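Phosphoglycerate oxidoreductase (Rhizobium etli, PDB 4HY3) probably reduces glyoxylate or hydroxypyruvate, using NAD(P)H as the hydride donor. Local coordinates at residues A[76-81]-A[96-101]; A[120-125]-A[341-346]; A[140-145]-A[261-266]; A[175-180]-A[231-236]. All blocks are in the same frame, centred on the assembly; numbering follows the deposited sequence.

Overall arrangement
Following the chain from its N terminus, contact 1 comes first. It closes a short loop within the sheet that includes strands 77-82, 99-101 and 122-125, and is complete before contact 2 opens. Contact 2 starts from strand 122-125 of that same sheet and closes far later, when the chain returns after helix 320-338. Within this long excursion lies the Rossmann-type sheet. There contact 3 sets helix 131-147 against strand 261-264, and contact 4, enclosed by contact 3, joins the neighbouring strands 178-182 and 233-236. Contacts 1 and 2 touch each other, as do contacts 3 and 4. The two pairs sit on opposite sides of the chain's centre, with the centres of contacts 1 and 3 about 41 Å apart.

Contact 1. Residues A[76-81]-A[96-101]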
loop_
_atom_site.group_PDB
_atom_site.type_symbol
_atom_site.label_atom_id
_atom_site.label_comp_id
_atom_site.label_asym_id
_atom_site.label_seq_id
_atom_site.Cartn_x
_atom_site.Cartn_y
_atom_site.Cartn_z
ATOM N N ARG A 76 16.679 -6.128 -44.187
ATOM C CA ARG A 76 16.482 -4.978 -43.320
ATOM C C ARG A 76 15.603 -5.239 -42.064
ATOM O O ARG A 76 15.572 -4.418 -41.144
ATOM C CB ARG A 76 15.846 -3.868 -44.137
ATOM C CG ARG A 76 16.691 -3.341 -45.285
ATOM C CD ARG A 76 15.848 -2.835 -46.462
ATOM N NE ARG A 76 14.589 -2.222 -46.049
ATOM C CZ ARG A 76 13.494 -2.173 -46.810
ATOM N NH1 ARG A 76 13.508 -2.681 -48.038
ATOM N NH2 ARG A 76 12.377 -1.608 -46.347
ATOM N N ALA A 77 14.868 -6.343 -42.030
ATOM C CA ALA A 77 13.940 -6.591 -40.928
ATOM C C ALA A 77 14.627 -6.576 -39.524
ATOM O O ALA A 77 15.457 -7.438 -39.199
ATOM C CB ALA A 77 13.178 -7.896 -41.147
ATOM N N ARG A 78 14.269 -5.599 -38.708
ATOM C CA ARG A 78 14.773 -5.524 -37.365
ATOM C C ARG A 78 13.911 -6.306 -36.347
ATOM O O ARG A 78 14.371 -6.584 -35.257
ATOM C CB ARG A 78 14.871 -4.052 -36.951
ATOM C CG ARG A 78 15.124 -3.855 -35.466
ATOM C CD ARG A 78 15.365 -2.407 -35.141
ATOM N NE ARG A 78 16.365 -1.839 -36.029
ATOM C CZ ARG A 78 16.629 -0.540 -36.104
ATOM N NH1 ARG A 78 15.991 0.318 -35.334
ATOM N NH2 ARG A 78 17.547 -0.100 -36.951
ATOM N N TYR A 79 12.661 -6.616 -36.688
ATOM C CA TYR A 79 11.739 -7.279 -35.769
ATOM C C TYR A 79 10.728 -8.143 -36.504
ATOM O O TYR A 79 10.391 -7.867 -37.659
ATOM C CB TYR A 79 10.927 -6.271 -34.950
ATOM C CG TYR A 79 11.702 -5.185 -34.222
ATOM C CD1 TYR A 79 12.512 -5.481 -33.122
ATOM C CD2 TYR A 79 11.603 -3.853 -34.626
ATOM C CE1 TYR A 79 13.207 -4.482 -32.457
ATOM C CE2 TYR A 79 12.282 -2.849 -33.957
ATOM C CZ TYR A 79 13.079 -3.169 -32.878
ATOM O OH TYR A 79 13.754 -2.176 -32.241
ATOM N N ILE A 80 10.225 -9.181 -35.829
ATOM C CA ILE A 80 9.089 -9.956 -36.318
ATOM C C ILE A 80 7.984 -9.857 -35.288
ATOM O O ILE A 80 8.119 -10.386 -34.186
ATOM C CB ILE A 80 9.435 -11.451 -36.494
ATOM C CG1 ILE A 80 10.774 -11.610 -37.217
ATOM C CG2 ILE A 80 8.315 -12.185 -37.214
ATOM C CD1 ILE A 80 10.688 -12.257 -38.574
ATOM N N ILE A 81 6.893 -9.170 -35.609
ATOM C CA ILE A 81 5.732 -9.255 -34.729
ATOM C C ILE A 81 4.997 -10.553 -35.087
ATOM O O ILE A 81 4.492 -10.685 -36.202
ATOM C CB ILE A 81 4.821 -8.016 -34.851
ATOM C CG1 ILE A 81 5.670 -6.734 -34.870
ATOM C CG2 ILE A 81 3.792 -7.994 -33.725
ATOM C CD1 ILE A 81 4.902 -5.449 -35.143
ATOM N N ALA A 96 19.752 -8.258 -39.782
ATOM C CA ALA A 96 19.435 -7.200 -38.847
ATOM C C ALA A 96 18.407 -7.622 -37.805
ATOM O O ALA A 96 18.106 -6.856 -36.898
ATOM C CB ALA A 96 18.970 -5.958 -39.597
ATOM N N LEU A 97 17.858 -8.828 -37.949
ATOM C CA LEU A 97 16.799 -9.305 -37.041
ATOM C C LEU A 97 17.245 -9.109 -35.590
ATOM O O LEU A 97 18.325 -9.537 -35.199
ATOM C CB LEU A 97 16.389 -10.767 -37.337
ATOM C CG LEU A 97 15.139 -11.311 -36.613
ATOM C CD1 LEU A 97 13.895 -10.482 -36.872
ATOM C CD2 LEU A 97 14.863 -12.785 -36.910
ATOM N N ARG A 98 16.438 -8.427 -34.805
ATOM C CA ARG A 98 16.855 -8.119 -33.479
ATOM C C ARG A 98 16.001 -8.945 -32.510
ATOM O O ARG A 98 16.509 -9.527 -31.534
ATOM C CB ARG A 98 16.688 -6.628 -33.243
ATOM C CG ARG A 98 17.853 -5.963 -32.549
ATOM C CD ARG A 98 18.464 -4.941 -33.465
ATOM N NE ARG A 98 18.157 -3.568 -33.073
ATOM C CZ ARG A 98 18.571 -2.488 -33.744
ATOM N NH1 ARG A 98 19.301 -2.603 -34.845
ATOM N NH2 ARG A 98 18.253 -1.274 -33.319
ATOM N N SER A 99 14.702 -9.035 -32.783
ATOM C CA SER A 99 13.846 -9.820 -31.913
ATOM C C SER A 99 12.594 -10.284 -32.608
ATOM O O SER A 99 12.175 -9.719 -33.603
ATOM C CB SER A 99 13.484 -9.035 -30.639
ATOM O OG SER A 99 12.321 -9.543 -29.994
ATOM N N ILE A 100 12.010 -11.336 -32.048
ATOM C CA ILE A 100 10.757 -11.851 -32.491
ATOM C C ILE A 100 9.806 -11.640 -31.343
ATOM O O ILE A 100 10.073 -12.086 -30.246
ATOM C CB ILE A 100 10.889 -13.340 -32.836
ATOM C CG1 ILE A 100 11.712 -13.433 -34.124
ATOM C CG2 ILE A 100 9.511 -14.011 -32.973
ATOM C CD1 ILE A 100 12.126 -14.829 -34.552
ATOM N N LEU A 101 8.711 -10.936 -31.580
ATOM C CA LEU A 101 7.765 -10.741 -30.519
ATOM C C LEU A 101 6.568 -11.685 -30.687
ATOM O O LEU A 101 5.687 -11.452 -31.531
ATOM C CB LEU A 101 7.359 -9.280 -30.416
ATOM C CG LEU A 101 8.589 -8.415 -30.198
ATOM C CD1 LEU A 101 9.125 -7.872 -31.517
ATOM C CD2 LEU A 101 8.352 -7.291 -29.204
#
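Arg78 O accepts two backbone N-H groups from the facing segment. The main bond comes from Arg98 N at 2.8 Å, with the donor well above the carbonyl plane, and a weak one comes from Ser99 N. This is the entry to the parallel pairing of strands 77-81 and 99-101, which belong to a beta-alpha-beta unit with helix 88-91 between them. The strand order of this sheet is consistent with the flavodoxin-like substrate-binding domain of D-2-hydroxyacid dehydrogenases. Further along, Ile80 N donates to Ser99 O at 3.0 Å. Leu101 N then reaches Ile80 O at 2.7 Å.

The side chains of Arg78 and Arg98 run alongside each other in the same direction. Their guanidinium groups stack flat, centres 3.6 Å apart and planes at 14°. Both are occupied near the end of helix 320-338: Arg78 NH1 makes a salt bridge with Asp338, and Arg98 NH2 bonds to Met337 O. Asp338 also takes a hydrogen bond from Tyr79 OH. Arg78 CG lies anti to its own nitrogen (chi1 168°), which carries it over the centre of the Tyr79 ring, 3.3 Å above the plane. With an alanine here, Asp338 would probably lose its salt-bridge mate and the Arg98 guanidinium its stacked neighbour.

The Ile80 face is apolar. Ile80 CG1 lies alongside Ile100 CG1 at 3.7 Å, and Leu97 CD1 meets Ile80 CG1, the side chains of Leu97 and Ile80 lying nearly perpendicular. On the Tyr79 face, Leu101 CD1 approaches Tyr79 CB at 4.2 Å.

Contact 2. Residues A[120-125]-A[341-346]; sequences GIHVVT and LPPMRC
Val124 and Cys346 make the main apolar contact between strand 122-125 and the irregular segment 341-346. Val124 CG1 faces Cys346 SG at 3.6 Å. The other methyl, CG2, also lies against Cys346 and reaches Pro343 CB at 4.3 Å. The valine thus touches two residues of the later segment. Cys346 SG stands anti to its carbonyl carbon (chi1 -48°), beside the backbone N, which keeps the sulfur close to the valine.

The second kind of contact is between rings. His122 and Pro343 meet at a slant. Pro343 CD leads, 3.3 Å from His122 ND1, with Pro343 CG 4.0 Å from His122 CG. One face of the imidazole carries Gly120 O, 3.7 Å above the plane and over its centre.

No hydrogen bond joins the two segments, so their mutual contact is van der Waals packing. Polar bonds come from elsewhere. Asp333 of helix 320-338 holds the loop by its backbone: OD1 accepts from Met344 N and Arg345 N, and OD2 from Cys346 N. The end of Arg345 leads away from strand 122-125 to a salt bridge with Glu216 of the second subunit, and His122 packs on Glu352 of that same subunit.

The contact lies near the edge of the mixed sheet where 347-348 is the outermost strand within this chain. Strand 122-125 pairs with strand 99-101, through backbone bonds to Ile100. Beyond it, Thr125 bonds to Lys347 of the short antiparallel strand 347-348, which segment 341-346 leads into. Helix 320-338 backs this loop, with Met329 touching Cys346.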
loop_
_atom_site.group_PDB
_atom_site.type_symbol
_atom_site.label_atom_id
_atom_site.label_comp_id
_atom_site.label_asym_id
_atom_site.label_seq_id
_atom_site.Cartn_x
_atom_site.Cartn_y
_atom_site.Cartn_z
ATOM N N GLY A 120 22.065 -13.450 -30.540
ATOM C CA GLY A 120 21.623 -12.460 -29.535
ATOM C C GLY A 120 20.182 -12.014 -29.752
ATOM O O GLY A 120 19.812 -10.899 -29.364
ATOM N N ILE A 121 19.380 -12.887 -30.375
ATOM C CA ILE A 121 18.069 -12.527 -30.868
ATOM C C ILE A 121 17.076 -12.912 -29.790
ATOM O O ILE A 121 16.922 -14.098 -29.510
ATOM C CB ILE A 121 17.720 -13.277 -32.177
ATOM C CG1 ILE A 121 18.736 -13.006 -33.272
ATOM C CG2 ILE A 121 16.364 -12.886 -32.731
ATOM C CD1 ILE A 121 19.193 -11.576 -33.350
ATOM N N HIS A 122 16.419 -11.912 -29.198
ATOM C CA HIS A 122 15.447 -12.117 -28.138
ATOM C C HIS A 122 14.127 -12.580 -28.672
ATOM O O HIS A 122 13.693 -12.163 -29.732
ATOM C CB HIS A 122 15.263 -10.852 -27.281
ATOM C CG HIS A 122 16.570 -10.220 -26.822
ATOM N ND1 HIS A 122 16.897 -8.932 -27.094
ATOM C CD2 HIS A 122 17.649 -10.751 -26.123
ATOM C CE1 HIS A 122 18.107 -8.655 -26.583
ATOM N NE2 HIS A 122 18.570 -9.764 -25.991
ATOM N N VAL A 123 13.484 -13.477 -27.935
ATOM C CA VAL A 123 12.152 -13.925 -28.247
ATOM C C VAL A 123 11.355 -13.525 -27.052
ATOM O O VAL A 123 11.689 -13.910 -25.927
ATOM C CB VAL A 123 12.045 -15.443 -28.360
ATOM C CG1 VAL A 123 10.587 -15.815 -28.590
ATOM C CG2 VAL A 123 12.943 -16.006 -29.463
ATOM N N VAL A 124 10.299 -12.761 -27.285
ATOM C CA VAL A 124 9.566 -12.137 -26.213
ATOM C C VAL A 124 8.106 -12.566 -26.361
ATOM O O VAL A 124 7.672 -12.916 -27.464
ATOM C CB VAL A 124 9.814 -10.610 -26.253
ATOM C CG1 VAL A 124 8.628 -9.845 -26.800
ATOM C CG2 VAL A 124 10.183 -10.084 -24.889
ATOM N N THR A 125 7.361 -12.585 -25.255
ATOM C CA THR A 125 5.960 -13.050 -25.254
ATOM C C THR A 125 5.140 -12.099 -24.444
ATOM O O THR A 125 5.651 -11.339 -23.635
ATOM C CB THR A 125 5.757 -14.447 -24.612
ATOM O OG1 THR A 125 6.525 -14.515 -23.406
ATOM C CG2 THR A 125 6.175 -15.577 -25.559
ATOM N N LEU A 341 18.666 -1.045 -26.336
ATOM C CA LEU A 341 18.543 -1.712 -25.030
ATOM C C LEU A 341 17.757 -3.045 -25.065
ATOM O O LEU A 341 17.015 -3.337 -26.027
ATOM C CB LEU A 341 17.965 -0.771 -23.966
ATOM C CG LEU A 341 18.624 0.623 -23.872
ATOM C CD1 LEU A 341 17.571 1.675 -23.558
ATOM C CD2 LEU A 341 19.764 0.720 -22.883
ATOM N N PRO A 342 17.944 -3.876 -24.023
ATOM C CA PRO A 342 17.244 -5.135 -23.849
ATOM C C PRO A 342 15.766 -4.950 -23.581
ATOM O O PRO A 342 15.371 -3.987 -22.916
ATOM C CB PRO A 342 17.914 -5.736 -22.616
ATOM C CG PRO A 342 18.479 -4.569 -21.894
ATOM C CD PRO A 342 18.990 -3.713 -23.007
ATOM N N PRO A 343 14.942 -5.876 -24.100
ATOM C CA PRO A 343 13.498 -5.758 -23.917
ATOM C C PRO A 343 13.163 -6.045 -22.455
ATOM O O PRO A 343 13.839 -6.870 -21.826
ATOM C CB PRO A 343 12.951 -6.850 -24.840
ATOM C CG PRO A 343 14.027 -7.892 -24.847
ATOM C CD PRO A 343 15.305 -7.098 -24.842
HETATM N N MSE A 344 12.155 -5.355 -21.920
HETATM C CA MSE A 344 11.800 -5.459 -20.505
HETATM C C MSE A 344 10.399 -5.914 -20.314
HETATM O O MSE A 344 10.107 -6.617 -19.359
HETATM C CB MSE A 344 11.844 -4.105 -19.796
HETATM C CG MSE A 344 13.210 -3.476 -19.593
HETATM SE SE MSE A 344 14.484 -4.757 -18.805
HETATM C CE MSE A 344 14.032 -4.676 -16.882
ATOM N N ARG A 345 9.521 -5.515 -21.225
ATOM C CA ARG A 345 8.087 -5.495 -20.978
ATOM C C ARG A 345 7.443 -6.864 -21.140
ATOM O O ARG A 345 6.661 -7.296 -20.293
ATOM C CB ARG A 345 7.382 -4.430 -21.862
ATOM C CG ARG A 345 5.951 -4.117 -21.434
ATOM C CD ARG A 345 5.743 -4.655 -20.025
ATOM N NE ARG A 345 4.711 -3.964 -19.270
ATOM C CZ ARG A 345 4.415 -4.215 -17.995
ATOM N NH1 ARG A 345 5.067 -5.140 -17.308
ATOM N NH2 ARG A 345 3.461 -3.532 -17.408
ATOM N N CYS A 346 7.757 -7.520 -22.246
ATOM C CA CYS A 346 7.234 -8.837 -22.531
ATOM C C CYS A 346 8.212 -9.845 -21.957
ATOM O O CYS A 346 9.370 -9.508 -21.731
ATOM C CB CYS A 346 7.113 -9.027 -24.048
ATOM S SG CYS A 346 6.323 -7.688 -25.005
#

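Contact 3. Residues A[140-145]-A[261-266]; sequences GFALAL and AFILLS
Helix 140-145 packs on strand 261-264 with the axes of these short segments 9.1 Å apart at their closest, and the two run roughly antiparallel, at 151°. This is a helix lying against the parallel sheet of the Rossmann-type NAD-binding domain.

Ile263 is the central residue, and three of its atoms meet three helix residues. Its chi1 of -55° turns CG1 toward the helix, and CD1, extended beyond it, lies 3.9 Å from Ala142 CB. CG1 itself lies 4.1 Å from Leu145 CD1, where the two side chains pass in opposing senses. CG2 meets the edge of the Phe141 ring, 4.2 Å from CD2. Leu265 CD2 reaches the same ring edge, 4.3 Å from Phe141 CE2. If a serine stood in place of Ile263, a gap is likely to open between Ala142, Leu145 and the Phe141 edge.

Around this group, Phe141 and Leu145 also touch Ile310 of strand 309-311, and Phe141 packs on Ile149 of the third subunit. No hydrogen bond crosses between helix and strand. The chemistry is purely apolar, so shape and burial, rather than directed bonds, set the fit.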
loop_
_atom_site.group_PDB
_atom_site.type_symbol
_atom_site.label_atom_id
_atom_site.label_comp_id
_atom_site.label_asym_id
_atom_site.label_seq_id
_atom_site.Cartn_x
_atom_site.Cartn_y
_atom_site.Cartn_z
ATOM N N GLY A 140 -13.551 -12.433 -8.235
ATOM C CA GLY A 140 -14.977 -12.377 -8.454
ATOM C C GLY A 140 -15.639 -13.615 -7.890
ATOM O O GLY A 140 -16.502 -13.503 -7.034
ATOM N N PHE A 141 -15.231 -14.793 -8.360
ATOM C CA PHE A 141 -15.796 -16.050 -7.853
ATOM C C PHE A 141 -15.588 -16.226 -6.361
ATOM O O PHE A 141 -16.509 -16.705 -5.681
ATOM C CB PHE A 141 -15.232 -17.278 -8.539
ATOM C CG PHE A 141 -15.284 -17.223 -10.010
ATOM C CD1 PHE A 141 -16.434 -16.810 -10.659
ATOM C CD2 PHE A 141 -14.183 -17.602 -10.755
ATOM C CE1 PHE A 141 -16.481 -16.768 -12.040
ATOM C CE2 PHE A 141 -14.222 -17.555 -12.138
ATOM C CZ PHE A 141 -15.378 -17.143 -12.780
ATOM N N ALA A 142 -14.411 -15.847 -5.849
ATOM C CA ALA A 142 -14.183 -15.907 -4.397
ATOM C C ALA A 142 -15.355 -15.274 -3.631
ATOM O O ALA A 142 -15.982 -15.931 -2.789
ATOM C CB ALA A 142 -12.871 -15.264 -4.011
ATOM N N LEU A 143 -15.688 -14.039 -4.008
ATOM C CA LEU A 143 -16.782 -13.294 -3.397
ATOM C C LEU A 143 -18.134 -13.878 -3.731
ATOM O O LEU A 143 -19.071 -13.790 -2.940
ATOM C CB LEU A 143 -16.738 -11.821 -3.775
ATOM C CG LEU A 143 -15.425 -11.179 -3.354
ATOM C CD1 LEU A 143 -15.241 -9.855 -4.091
ATOM C CD2 LEU A 143 -15.361 -10.994 -1.846
ATOM N N ALA A 144 -18.249 -14.479 -4.899
ATOM C CA ALA A 144 -19.517 -15.078 -5.225
ATOM C C ALA A 144 -19.711 -16.262 -4.276
ATOM O O ALA A 144 -20.712 -16.297 -3.546
ATOM C CB ALA A 144 -19.591 -15.488 -6.688
ATOM N N LEU A 145 -18.745 -17.188 -4.228
ATOM C CA LEU A 145 -18.844 -18.310 -3.270
ATOM C C LEU A 145 -19.007 -17.796 -1.831
ATOM O O LEU A 145 -20.014 -18.070 -1.224
ATOM C CB LEU A 145 -17.729 -19.368 -3.427
ATOM C CG LEU A 145 -17.629 -20.021 -4.825
ATOM C CD1 LEU A 145 -16.237 -20.539 -5.178
ATOM C CD2 LEU A 145 -18.661 -21.090 -5.100
ATOM N N ALA A 261 -13.348 -22.907 -0.011
ATOM C CA ALA A 261 -13.552 -22.357 -1.336
ATOM C C ALA A 261 -12.359 -22.697 -2.233
ATOM O O ALA A 261 -11.216 -22.298 -1.952
ATOM C CB ALA A 261 -13.786 -20.851 -1.273
ATOM N N PHE A 262 -12.655 -23.432 -3.304
ATOM C CA PHE A 262 -11.654 -23.915 -4.255
ATOM C C PHE A 262 -11.899 -23.362 -5.662
ATOM O O PHE A 262 -12.923 -23.651 -6.296
ATOM C CB PHE A 262 -11.650 -25.453 -4.282
ATOM C CG PHE A 262 -10.785 -26.045 -5.349
ATOM C CD1 PHE A 262 -9.469 -26.397 -5.070
ATOM C CD2 PHE A 262 -11.284 -26.252 -6.631
ATOM C CE1 PHE A 262 -8.658 -26.954 -6.056
ATOM C CE2 PHE A 262 -10.486 -26.804 -7.625
ATOM C CZ PHE A 262 -9.170 -27.164 -7.338
ATOM N N ILE A 263 -10.929 -22.605 -6.159
ATOM C CA ILE A 263 -11.136 -21.828 -7.368
ATOM C C ILE A 263 -10.123 -22.161 -8.466
ATOM O O ILE A 263 -8.929 -21.898 -8.338
ATOM C CB ILE A 263 -11.168 -20.321 -7.022
ATOM C CG1 ILE A 263 -12.239 -20.052 -5.951
ATOM C CG2 ILE A 263 -11.441 -19.484 -8.258
ATOM C CD1 ILE A 263 -11.936 -18.885 -5.046
ATOM N N LEU A 264 -10.616 -22.745 -9.547
ATOM C CA LEU A 264 -9.761 -23.275 -10.611
ATOM C C LEU A 264 -9.642 -22.328 -11.829
ATOM O O LEU A 264 -10.612 -22.139 -12.589
ATOM C CB LEU A 264 -10.291 -24.636 -11.048
ATOM C CG LEU A 264 -9.478 -25.370 -12.092
ATOM C CD1 LEU A 264 -8.093 -25.676 -11.540
ATOM C CD2 LEU A 264 -10.216 -26.638 -12.514
ATOM N N LEU A 265 -8.449 -21.769 -12.031
ATOM C CA LEU A 265 -8.272 -20.727 -13.027
ATOM C C LEU A 265 -7.376 -21.117 -14.179
ATOM O O LEU A 265 -7.408 -20.487 -15.227
ATOM C CB LEU A 265 -7.751 -19.437 -12.369
ATOM C CG LEU A 265 -8.698 -18.841 -11.334
ATOM C CD1 LEU A 265 -8.024 -17.820 -10.437
ATOM C CD2 LEU A 265 -9.941 -18.281 -12.010
ATOM N N SER A 266 -6.563 -22.142 -14.000
ATOM C CA SER A 266 -5.662 -22.546 -15.071
ATOM C C SER A 266 -5.589 -24.051 -15.134
ATOM O O SER A 266 -5.390 -24.701 -14.102
ATOM C CB SER A 266 -4.270 -22.028 -14.777
ATOM O OG SER A 266 -3.807 -22.578 -13.543
#

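Contact 4. Residues A[175-180]-A[231-236]; sequences AGSEIG and SDFIFV
The edge of the Phe233 ring meets Ser177, just before strand 178-180, and the edge of the Phe235 ring meets Ile179 of the strand. Ser177 OG sits in the plane of the Phe233 ring, 3.4 Å from CE2. It is placed there with the hydroxyl anti to the backbone N (chi1 -175°). Ile179 CG2 lies 3.8 Å from Phe235 CE2. From helix 131-147, Ala146 touches Phe233 and Ala142 touches Phe235. The two strands are the central parallel neighbours of the Rossmann-type sheet, where strand 178-182 leads into a glycine-rich GxGxxG pattern, consistent with NAD binding.

The carboxylates of Glu178 and Asp232 are also flat, with planes 50° apart. They do not meet, since Glu178 OE2 and Asp232 OD2 are 5.6 Å apart. Arg257 forms a salt bridge with each, and its positive charge would probably offset part of the repulsion between the two acids. A weak bond also runs from Glu178 N to Asp232 OD2.

Backbone bonds hold the strands together. Glu178 O accepts from two donors, Phe233 N at 2.9 Å and Asp232 N at 2.8 Å. Gly180 N donates to Phe233 O at 2.6 Å, nearly straight at 169°. Gly180 has no side chain, and Ser231 OG comes to 3.7 Å from its CA on the side where one would begin. The glycine's carbonyl closes the series: Gly180 O receives Phe235 N at 2.8 Å and is also approached by the CA-H of Ile234.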
loop_
_atom_site.group_PDB
_atom_site.type_symbol
_atom_site.label_atom_id
_atom_site.label_comp_id
_atom_site.label_asym_id
_atom_site.label_seq_id
_atom_site.Cartn_x
_atom_site.Cartn_y
_atom_site.Cartn_z
ATOM N N ALA A 175 -11.755 -10.762 4.193
ATOM C CA ALA A 175 -10.724 -10.015 4.922
ATOM C C ALA A 175 -10.151 -10.851 6.067
ATOM O O ALA A 175 -8.939 -10.829 6.299
ATOM C CB ALA A 175 -11.247 -8.674 5.404
ATOM N N GLY A 176 -11.019 -11.598 6.750
ATOM C CA GLY A 176 -10.621 -12.729 7.624
ATOM C C GLY A 176 -9.131 -13.022 7.866
ATOM O O GLY A 176 -8.492 -12.299 8.623
ATOM N N SER A 177 -8.527 -14.044 7.259
ATOM C CA SER A 177 -9.056 -14.964 6.271
ATOM C C SER A 177 -7.835 -15.683 5.754
ATOM O O SER A 177 -6.767 -15.071 5.592
ATOM C CB SER A 177 -9.669 -14.236 5.098
ATOM O OG SER A 177 -10.289 -15.144 4.197
ATOM N N GLU A 178 -7.976 -16.971 5.480
ATOM C CA GLU A 178 -6.835 -17.753 5.027
ATOM C C GLU A 178 -6.885 -18.033 3.527
ATOM O O GLU A 178 -7.731 -18.836 3.060
ATOM C CB GLU A 178 -6.743 -19.066 5.806
ATOM C CG GLU A 178 -6.624 -18.925 7.327
ATOM C CD GLU A 178 -5.209 -19.146 7.814
ATOM O OE1 GLU A 178 -4.290 -18.532 7.230
ATOM O OE2 GLU A 178 -5.023 -19.927 8.774
ATOM N N ILE A 179 -5.980 -17.377 2.777
ATOM C CA ILE A 179 -5.869 -17.636 1.323
ATOM C C ILE A 179 -4.648 -18.426 0.917
ATOM O O ILE A 179 -3.522 -18.076 1.277
ATOM C CB ILE A 179 -5.857 -16.359 0.466
ATOM C CG1 ILE A 179 -7.148 -15.575 0.657
ATOM C CG2 ILE A 179 -5.682 -16.730 -1.001
ATOM C CD1 ILE A 179 -6.989 -14.087 0.449
ATOM N N GLY A 180 -4.887 -19.465 0.127
ATOM C CA GLY A 180 -3.802 -20.226 -0.472
ATOM C C GLY A 180 -3.781 -20.288 -1.989
ATOM O O GLY A 180 -4.804 -20.507 -2.677
ATOM N N SER A 231 -6.422 -23.628 4.736
ATOM C CA SER A 231 -6.899 -22.534 3.879
ATOM C C SER A 231 -8.414 -22.503 3.625
ATOM O O SER A 231 -9.047 -23.541 3.385
ATOM C CB SER A 231 -6.112 -22.487 2.552
ATOM O OG SER A 231 -4.909 -21.750 2.671
ATOM N N ASP A 232 -8.980 -21.298 3.690
ATOM C CA ASP A 232 -10.391 -21.100 3.415
ATOM C C ASP A 232 -10.629 -20.815 1.946
ATOM O O ASP A 232 -11.676 -21.186 1.401
ATOM C CB ASP A 232 -10.945 -19.971 4.266
ATOM C CG ASP A 232 -10.874 -20.274 5.752
ATOM O OD1 ASP A 232 -11.539 -21.248 6.208
ATOM O OD2 ASP A 232 -10.161 -19.523 6.459
ATOM N N PHE A 233 -9.656 -20.165 1.303
ATOM C CA PHE A 233 -9.730 -19.961 -0.126
ATOM C C PHE A 233 -8.466 -20.398 -0.820
ATOM O O PHE A 233 -7.368 -19.910 -0.524
ATOM C CB PHE A 233 -10.007 -18.508 -0.445
ATOM C CG PHE A 233 -11.242 -17.958 0.212
ATOM C CD1 PHE A 233 -12.478 -18.120 -0.372
ATOM C CD2 PHE A 233 -11.152 -17.267 1.409
ATOM C CE1 PHE A 233 -13.611 -17.619 0.224
ATOM C CE2 PHE A 233 -12.282 -16.752 2.005
ATOM C CZ PHE A 233 -13.517 -16.926 1.407
ATOM N N ILE A 234 -8.644 -21.320 -1.764
ATOM C CA ILE A 234 -7.553 -21.922 -2.512
ATOM C C ILE A 234 -7.784 -21.617 -3.974
ATOM O O ILE A 234 -8.837 -21.977 -4.516
ATOM C CB ILE A 234 -7.518 -23.463 -2.324
ATOM C CG1 ILE A 234 -7.368 -23.815 -0.843
ATOM C CG2 ILE A 234 -6.431 -24.128 -3.168
ATOM C CD1 ILE A 234 -8.177 -25.033 -0.483
ATOM N N PHE A 235 -6.792 -20.967 -4.593
ATOM C CA PHE A 235 -6.788 -20.668 -6.019
ATOM C C PHE A 235 -5.725 -21.513 -6.739
ATOM O O PHE A 235 -4.549 -21.473 -6.358
ATOM C CB PHE A 235 -6.433 -19.184 -6.242
ATOM C CG PHE A 235 -7.432 -18.200 -5.679
ATOM C CD1 PHE A 235 -8.473 -17.707 -6.474
ATOM C CD2 PHE A 235 -7.322 -17.745 -4.365
ATOM C CE1 PHE A 235 -9.384 -16.782 -5.964
ATOM C CE2 PHE A 235 -8.232 -16.834 -3.849
ATOM C CZ PHE A 235 -9.266 -16.348 -4.643
ATOM N N VAL A 236 -6.123 -22.260 -7.772
ATOM C CA VAL A 236 -5.180 -22.900 -8.717
ATOM C C VAL A 236 -4.907 -21.991 -9.949
ATOM O O VAL A 236 -5.813 -21.642 -10.724
ATOM C CB VAL A 236 -5.673 -24.270 -9.222
ATOM C CG1 VAL A 236 -4.509 -25.015 -9.856
ATOM C CG2 VAL A 236 -6.319 -25.088 -8.102
#